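Local coordinates for histidine kinase (Pseudomonas aeruginosa, PDB 7C1I) that relays phosphoryl groups through a histidine between the receiver domains of two-component signalling proteins, acting as the histidine-containing phosphotransfer protein HptB, at the interface of chains A and B. Numbering follows the deposited sequence. Chains: chain A/B, Histidine kinase.

The interface of chains A and B. Residues chain A 44-47, 87, 91; chain B 102, 105-106, 109, 113.
The C-terminal end of helix 22-45 of chain A, the loop after it and the start of helix 90-112 with its preceding loop abut the flank of helix 90-112 of chain B and the residue just beyond it. Both chains are copies of HptB, an all-helical histidine-containing phosphotransfer (Hpt) protein; the contact is end-on-side, part of an interface without exact two-fold symmetry, and may be a matter of crystal packing. B:Arg105 caps the helix end: with CG anti to the backbone N (chi1 -168°) and the chain extended to NE, its NH1 gives a hydrogen bond of 2.9 Å to the backbone O of A:Gln45, nearly straight at 162°. The acceptor lies in the guanidinium plane, while NH1 stands above the carbonyl plane. On its NE side NH1 meets water 1, which links it to A:Leu44 O; NH2, on its NH1 side, meets water 2, which also reaches A:Gln45 O. In-plane bonds at different edges thus restrain the group's rotation. The bent side chain of A:Gln45 crosses over one guanidinium face, NE2 lying 3.3 Å from B:Arg105 CZ, with the amide and guanidinium planes 33° apart. Just beyond helix 90-112 of chain B, the amide NE2 of B:Gln113 donates to A:Gly47 O at 2.9 Å, a more bent bond, and meets water 3 at 2.6 Å, which in turn holds A:Ala46 O. Between these polar grips B:Ile106 wedges in, CG1 anti to the backbone N; it crosses A:Leu87 at about a right angle, with CG1 3.7 Å from A:Leu87 CB, and also faces A:Leu44 CD1. At the far margin the ring atom CB of A:Pro91 touches the methyl CB of B:Ala102 at 3.8 Å.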
# COMPACT_ATOMS: atom_id res chain seq x y z
N LEU A 44 -16.50 2.27 -1.63
CA LEU A 44 -15.96 0.91 -1.88
C LEU A 44 -16.34 -0.01 -0.71
O LEU A 44 -16.83 -1.13 -0.98
CB LEU A 44 -14.44 1.04 -1.97
CG LEU A 44 -13.83 -0.33 -2.28
CD1 LEU A 44 -14.22 -0.83 -3.66
CD2 LEU A 44 -12.32 -0.25 -2.13
N GLN A 45 -16.26 0.48 0.53
CA GLN A 45 -16.52 -0.41 1.70
C GLN A 45 -18.02 -0.70 1.81
O GLN A 45 -18.40 -1.73 2.41
CB GLN A 45 -15.97 0.21 2.98
CG GLN A 45 -14.45 0.21 3.05
CD GLN A 45 -13.76 -1.11 2.82
OE1 GLN A 45 -13.19 -1.40 1.77
NE2 GLN A 45 -13.85 -1.94 3.84
N ALA A 46 -18.85 0.19 1.25
CA ALA A 46 -20.33 0.06 1.29
C ALA A 46 -20.76 -0.77 0.08
O ALA A 46 -21.97 -1.03 -0.05
CB ALA A 46 -20.97 1.42 1.40
N GLY A 47 -19.93 -1.13 -0.91
CA GLY A 47 -20.25 -1.64 -2.26
C GLY A 47 -21.30 -0.76 -2.92
O GLY A 47 -22.20 -1.29 -3.61
N LEU A 87 -17.14 -3.84 -10.58
CA LEU A 87 -16.46 -3.29 -9.38
C LEU A 87 -15.17 -4.07 -9.05
O LEU A 87 -14.46 -3.55 -8.17
CB LEU A 87 -17.39 -3.32 -8.17
CG LEU A 87 -18.68 -2.51 -8.34
CD1 LEU A 87 -19.51 -2.48 -7.07
CD2 LEU A 87 -18.35 -1.14 -8.90
N PRO A 91 -10.95 -1.50 -6.26
CA PRO A 91 -9.90 -1.40 -5.25
C PRO A 91 -8.56 -0.93 -5.84
O PRO A 91 -7.91 -0.05 -5.29
CB PRO A 91 -9.80 -2.82 -4.68
CG PRO A 91 -11.22 -3.32 -4.77
CD PRO A 91 -11.61 -2.81 -6.15
N ALA B 102 -9.58 -7.50 -1.20
CA ALA B 102 -10.43 -6.31 -1.44
C ALA B 102 -11.29 -6.60 -2.68
O ALA B 102 -12.42 -6.08 -2.70
CB ALA B 102 -9.51 -5.14 -1.67
N ARG B 105 -14.07 -9.05 -1.52
CA ARG B 105 -14.92 -8.25 -0.61
C ARG B 105 -15.92 -7.49 -1.50
O ARG B 105 -17.12 -7.54 -1.18
CB ARG B 105 -14.13 -7.33 0.33
CG ARG B 105 -15.04 -6.78 1.42
CD ARG B 105 -14.24 -5.75 2.18
NE ARG B 105 -14.94 -5.27 3.36
CZ ARG B 105 -15.98 -4.46 3.43
NH1 ARG B 105 -16.49 -3.97 2.32
NH2 ARG B 105 -16.50 -4.15 4.61
N ILE B 106 -15.46 -6.68 -2.45
CA ILE B 106 -16.48 -5.83 -3.13
C ILE B 106 -17.42 -6.75 -3.92
O ILE B 106 -18.61 -6.41 -4.05
CB ILE B 106 -15.81 -4.72 -3.94
CG1 ILE B 106 -16.87 -3.79 -4.54
CG2 ILE B 106 -14.99 -5.24 -5.11
CD1 ILE B 106 -17.88 -3.15 -3.62
N LYS B 109 -19.92 -7.99 -1.56
CA LYS B 109 -20.88 -6.95 -1.09
C LYS B 109 -21.90 -6.72 -2.22
O LYS B 109 -23.11 -6.63 -1.95
CB LYS B 109 -20.19 -5.59 -0.88
CG LYS B 109 -19.34 -5.63 0.38
CD LYS B 109 -20.16 -5.59 1.66
CE LYS B 109 -19.37 -5.70 2.95
NZ LYS B 109 -20.29 -5.57 4.10
N GLN B 113 -26.21 -7.73 -1.87
CA GLN B 113 -27.28 -6.72 -2.11
C GLN B 113 -28.42 -7.46 -2.82
O GLN B 113 -29.48 -6.81 -2.87
CB GLN B 113 -26.68 -5.50 -2.80
CG GLN B 113 -25.83 -4.68 -1.83
CD GLN B 113 -25.04 -3.70 -2.67
OE1 GLN B 113 -25.18 -3.68 -3.89
NE2 GLN B 113 -23.87 -3.28 -2.21
O HOH W 1 -15.81 -3.78 -0.44
O HOH W 2 -19.06 -2.64 4.92
O HOH W 3 -23.34 -3.65 0.34